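Side-chain contacts in Tll1590 protein (Thermosynechococcus elongatus, PDB 6LDQ), which is a sucrose-phosphate synthase family protein with a glycosyl transferase 4-like domain of the GT-B clan: residues L157-E160 with K161-E165; E178-R182 with R183-K187. All coordinates share one frame; numbering follows the deposited sequence.

Overall arrangement
Both contacts are local and lie on consecutive helices of one Rossmann-like alpha/beta domain of the GT-B kind. Contact 1 comes first along the chain, on helix 153-166, which precedes strand 169-172; contact 2 covers the end of helix 175-185, the crossover from strand 169-172 to its parallel neighbour, the outermost strand 191-193. Their centres are about 11 Å apart, and the two helices pack against each other: L164 CD1 meets L181 CD2 at 3.7 Å, while L157 CD1 touches V185 CG2. K161 also runs its CE against V185 O. L157, L164, L181 and V185 make up the apolar part of this interface, which E160 joins by touching V185, while some polar and charged side chains lie exposed.

Contact 1: L157-E160 with K161-E165; sequences LMVE and KAILE
V159 and I163, one helical turn apart on helix 153-166, meet through their branches, V159 CG1 and I163 CD1 lying 3.7 Å apart as the side chains cross obliquely. V159 CG1 is anti to the backbone N (chi1 174°), which sets it beside the carbonyl carbon on the side where I163 follows. I163 CG1 in turn passes 3.3 Å from V159 O.

Four successive i to i+4 backbone bonds hold this turn. K161 N reaches L157 O and A162 N reaches M158 O, both at 3.0 Å; I163 N meets V159 O at 2.9 Å, and L164 N bonds to E160 O.

Aliphatic carbons crowd the same carbonyls. K161 runs back extended past L157, with its CG 3.2 Å from L157 O, and L164 brings CB, CG and CD1 alongside E160 O.

Beyond the turn, V159 packs on W114 and W118 of helix 113-126, I163 on W131 and H133 of strand 130-134, and L164 on L181 and V185 of helix 175-185. With backbone polarity spent inside the helix, the buried V159, I163 and L164 can offer carbon to the sheet and both neighbouring helices, while M158 and K161 lie exposed.

Contact 2: E178-R182 with R183-K187; sequences EAYLR and RWVSK
The C-terminal end of helix 175-185, where the regular turn widens into a pi-type one before the chain leaves for strand 191-193, has L181 O as a shared acceptor. This carbonyl accepts from V185 N and from S186 N, each at 2.9 Å, the two donors arriving from opposite faces of its plane. The turn before it is the usual one, with W184 N bonded to Y180 O at 2.8 Å and R183 N to A179 O.

The next carbonyl, R182 O, is taken by a side chain: K187 bends at chi2 and chi4 and brings NZ back to within 2.9 Å. R182 works the other way. Its chain turns at chi2 (48°), and NH1 donates to S186 O at 2.8 Å, with the acceptor in the guanidinium plane. NE of the same group forms a salt bridge to E178 OE2 at 2.6 Å, meeting the carboxylate from above its plane.

In the beta-alpha-beta unit of strand 169-172, this helix and strand 191-193, the pair is tied to what follows: R182 NH1 also bonds A188 O, NH2 bonds G189 O, and E178 OE2 is also hydrogen-bonded to T191 OG1. S186 OG is likewise bonded to A188 N.

Around the other side of the helix, Y180 swings its ring toward W184, CG being anti to the backbone N (chi1 162°). The ring planes are inclined by 25° but slid apart and barely overlap; the closest approach is Y180 CD1 to W184 CD1, 3.4 Å, with Y180 CE1 also 3.5 Å from W184 CB. V185 sets CG2 against Y180 CE2 and CB 3.7 Å from L181 CD2.

Contact 1: L157-E160 with K161-E165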
loop_
_atom_site.group_PDB
_atom_site.type_symbol
_atom_site.label_atom_id
_atom_site.label_comp_id
_atom_site.label_asym_id
_atom_site.label_seq_id
_atom_site.Cartn_x
_atom_site.Cartn_y
_atom_site.Cartn_z
ATOM N N LEU A 157 -6.777 7.333 -14.226
ATOM C CA LEU A 157 -8.006 7.936 -13.721
ATOM C C LEU A 157 -9.065 6.884 -13.396
ATOM O O LEU A 157 -9.746 6.979 -12.367
ATOM C CB LEU A 157 -8.546 8.945 -14.745
ATOM C CG LEU A 157 -8.078 10.381 -14.495
ATOM C CD1 LEU A 157 -8.628 10.916 -13.162
ATOM C CD2 LEU A 157 -6.545 10.496 -14.538
ATOM N N MET A 158 -9.250 5.902 -14.276
ATOM C CA MET A 158 -10.241 4.859 -14.019
ATOM C C MET A 158 -9.851 4.041 -12.793
ATOM O O MET A 158 -10.701 3.692 -11.961
ATOM C CB MET A 158 -10.362 3.932 -15.228
ATOM C CG MET A 158 -11.098 4.542 -16.435
ATOM S SD MET A 158 -10.993 3.389 -17.827
ATOM C CE MET A 158 -12.444 2.410 -17.505
ATOM N N VAL A 159 -8.565 3.739 -12.663
ATOM C CA VAL A 159 -8.114 2.946 -11.518
ATOM C C VAL A 159 -8.224 3.761 -10.239
ATOM O O VAL A 159 -8.670 3.262 -9.198
ATOM C CB VAL A 159 -6.674 2.449 -11.734
ATOM C CG1 VAL A 159 -6.171 1.737 -10.453
ATOM C CG2 VAL A 159 -6.573 1.539 -12.940
ATOM N N GLU A 160 -7.826 5.034 -10.299
ATOM C CA GLU A 160 -7.911 5.885 -9.120
ATOM C C GLU A 160 -9.355 6.049 -8.650
ATOM O O GLU A 160 -9.625 6.106 -7.443
ATOM C CB GLU A 160 -7.245 7.231 -9.415
ATOM C CG GLU A 160 -5.751 7.069 -9.709
ATOM C CD GLU A 160 -4.953 8.352 -9.650
ATOM O OE1 GLU A 160 -3.772 8.283 -9.262
ATOM O OE2 GLU A 160 -5.481 9.417 -10.023
ATOM N N LYS A 161 -10.301 6.129 -9.585
ATOM C CA LYS A 161 -11.709 6.142 -9.199
ATOM C C LYS A 161 -12.096 4.832 -8.512
ATOM O O LYS A 161 -12.752 4.835 -7.457
ATOM C CB LYS A 161 -12.587 6.389 -10.427
ATOM C CG LYS A 161 -12.529 7.829 -10.954
ATOM C CD LYS A 161 -13.313 7.937 -12.245
ATOM C CE LYS A 161 -13.131 9.313 -12.859
ATOM N NZ LYS A 161 -14.082 9.502 -13.969
ATOM N N ALA A 162 -11.691 3.702 -9.086
ATOM C CA ALA A 162 -12.046 2.411 -8.496
ATOM C C ALA A 162 -11.494 2.275 -7.084
ATOM O O ALA A 162 -12.140 1.691 -6.212
ATOM C CB ALA A 162 -11.544 1.265 -9.372
ATOM N N ILE A 163 -10.304 2.813 -6.844
ATOM C CA ILE A 163 -9.702 2.716 -5.520
ATOM C C ILE A 163 -10.467 3.586 -4.527
ATOM O O ILE A 163 -10.826 3.135 -3.434
ATOM C CB ILE A 163 -8.218 3.104 -5.580
ATOM C CG1 ILE A 163 -7.429 2.065 -6.375
ATOM C CG2 ILE A 163 -7.650 3.175 -4.160
ATOM C CD1 ILE A 163 -6.123 2.592 -6.898
ATOM N N LEU A 164 -10.748 4.838 -4.905
ATOM C CA LEU A 164 -11.504 5.719 -4.020
ATOM C C LEU A 164 -12.849 5.109 -3.648
ATOM O O LEU A 164 -13.309 5.251 -2.505
ATOM C CB LEU A 164 -11.702 7.086 -4.677
ATOM C CG LEU A 164 -10.485 8.004 -4.636
ATOM C CD1 LEU A 164 -10.656 9.121 -5.679
ATOM C CD2 LEU A 164 -10.311 8.581 -3.224
ATOM N N GLU A 165 -13.475 4.398 -4.588
ATOM C CA GLU A 165 -14.813 3.863 -4.369
ATOM C C GLU A 165 -14.828 2.617 -3.493
ATOM O O GLU A 165 -15.835 2.348 -2.833
ATOM C CB GLU A 165 -15.472 3.538 -5.712
ATOM C CG GLU A 165 -15.872 4.757 -6.506
ATOM C CD GLU A 165 -16.257 4.410 -7.932
ATOM O OE1 GLU A 165 -15.820 3.351 -8.427
ATOM O OE2 GLU A 165 -16.990 5.200 -8.555
#

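Contact 2: E178-R182 with R183-K187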
loop_
_atom_site.group_PDB
_atom_site.type_symbol
_atom_site.label_atom_id
_atom_site.label_comp_id
_atom_site.label_asym_id
_atom_site.label_seq_id
_atom_site.Cartn_x
_atom_site.Cartn_y
_atom_site.Cartn_z
ATOM N N GLU A 178 -5.326 16.604 -1.958
ATOM C CA GLU A 178 -6.755 16.397 -1.721
ATOM C C GLU A 178 -7.592 17.273 -2.644
ATOM O O GLU A 178 -8.647 16.851 -3.138
ATOM C CB GLU A 178 -7.106 16.708 -0.260
ATOM C CG GLU A 178 -8.110 15.740 0.349
ATOM C CD GLU A 178 -9.512 16.073 -0.063
ATOM O OE1 GLU A 178 -9.723 17.223 -0.472
ATOM O OE2 GLU A 178 -10.404 15.205 0.028
ATOM N N ALA A 179 -7.167 18.516 -2.844
ATOM C CA ALA A 179 -7.920 19.401 -3.722
ATOM C C ALA A 179 -7.897 18.871 -5.146
ATOM O O ALA A 179 -8.924 18.862 -5.832
ATOM C CB ALA A 179 -7.345 20.813 -3.654
ATOM N N TYR A 180 -6.732 18.398 -5.591
ATOM C CA TYR A 180 -6.624 17.846 -6.939
ATOM C C TYR A 180 -7.529 16.637 -7.103
ATOM O O TYR A 180 -8.261 16.527 -8.095
ATOM C CB TYR A 180 -5.178 17.462 -7.252
ATOM C CG TYR A 180 -5.084 16.520 -8.429
ATOM C CD1 TYR A 180 -5.149 17.002 -9.732
ATOM C CD2 TYR A 180 -4.963 15.140 -8.245
ATOM C CE1 TYR A 180 -5.087 16.146 -10.824
ATOM C CE2 TYR A 180 -4.901 14.273 -9.337
ATOM C CZ TYR A 180 -4.966 14.781 -10.622
ATOM O OH TYR A 180 -4.894 13.921 -11.705
ATOM N N LEU A 181 -7.464 15.699 -6.151
ATOM C CA LEU A 181 -8.282 14.494 -6.219
ATOM C C LEU A 181 -9.756 14.843 -6.382
ATOM O O LEU A 181 -10.449 14.292 -7.244
ATOM C CB LEU A 181 -8.072 13.644 -4.961
ATOM C CG LEU A 181 -7.225 12.360 -4.996
ATOM C CD1 LEU A 181 -7.228 11.721 -3.613
ATOM C CD2 LEU A 181 -7.710 11.355 -6.049
ATOM N N ARG A 182 -10.247 15.771 -5.566
ATOM C CA ARG A 182 -11.670 16.077 -5.595
ATOM C C ARG A 182 -12.040 16.874 -6.837
ATOM O O ARG A 182 -13.181 16.782 -7.304
ATOM C CB ARG A 182 -12.079 16.820 -4.321
ATOM C CG ARG A 182 -12.511 15.899 -3.175
ATOM C CD ARG A 182 -11.494 14.763 -2.960
ATOM N NE ARG A 182 -11.818 13.958 -1.773
ATOM C CZ ARG A 182 -12.329 12.729 -1.810
ATOM N NH1 ARG A 182 -12.560 12.122 -2.970
ATOM N NH2 ARG A 182 -12.610 12.102 -0.681
ATOM N N ARG A 183 -11.089 17.627 -7.399
ATOM C CA ARG A 183 -11.361 18.426 -8.593
ATOM C C ARG A 183 -11.320 17.579 -9.852
ATOM O O ARG A 183 -12.189 17.707 -10.726
ATOM C CB ARG A 183 -10.342 19.565 -8.708
ATOM C CG ARG A 183 -10.690 20.701 -9.697
ATOM C CD ARG A 183 -9.746 21.896 -9.452
ATOM N NE ARG A 183 -8.489 21.425 -8.846
ATOM C CZ ARG A 183 -7.275 21.912 -9.111
ATOM N NH1 ARG A 183 -7.107 22.929 -9.968
ATOM N NH2 ARG A 183 -6.231 21.374 -8.506
ATOM N N TRP A 184 -10.316 16.711 -9.967
ATOM C CA TRP A 184 -10.006 16.097 -11.242
ATOM C C TRP A 184 -10.280 14.606 -11.292
ATOM O O TRP A 184 -10.428 14.069 -12.391
ATOM C CB TRP A 184 -8.534 16.349 -11.598
ATOM C CG TRP A 184 -8.251 17.781 -11.883
ATOM C CD1 TRP A 184 -7.741 18.705 -11.020
ATOM C CD2 TRP A 184 -8.474 18.468 -13.124
ATOM N NE1 TRP A 184 -7.621 19.922 -11.648
ATOM C CE2 TRP A 184 -8.063 19.801 -12.940
ATOM C CE3 TRP A 184 -8.964 18.075 -14.372
ATOM C CZ2 TRP A 184 -8.145 20.754 -13.955
ATOM C CZ3 TRP A 184 -9.046 19.021 -15.379
ATOM C CH2 TRP A 184 -8.639 20.344 -15.162
ATOM N N VAL A 185 -10.351 13.927 -10.145
ATOM C CA VAL A 185 -10.504 12.476 -10.148
ATOM C C VAL A 185 -11.908 12.094 -9.689
ATOM O O VAL A 185 -12.706 11.592 -10.483
ATOM C CB VAL A 185 -9.423 11.799 -9.282
ATOM C CG1 VAL A 185 -9.636 10.282 -9.235
ATOM C CG2 VAL A 185 -8.038 12.130 -9.801
ATOM N N SER A 186 -12.223 12.302 -8.413
ATOM C CA SER A 186 -13.533 11.878 -7.932
ATOM C C SER A 186 -13.762 12.435 -6.538
ATOM O O SER A 186 -12.818 12.567 -5.753
ATOM C CB SER A 186 -13.647 10.345 -7.908
ATOM O OG SER A 186 -14.856 9.935 -7.306
ATOM N N LYS A 187 -15.029 12.720 -6.230
ATOM C CA LYS A 187 -15.440 13.135 -4.891
ATOM C C LYS A 187 -15.763 11.959 -3.981
ATOM O O LYS A 187 -16.070 12.165 -2.795
ATOM C CB LYS A 187 -16.673 14.042 -4.964
ATOM C CG LYS A 187 -16.519 15.278 -5.846
ATOM C CD LYS A 187 -16.605 16.539 -5.026
ATOM C CE LYS A 187 -15.783 17.666 -5.640
ATOM N NZ LYS A 187 -15.924 17.750 -7.125
#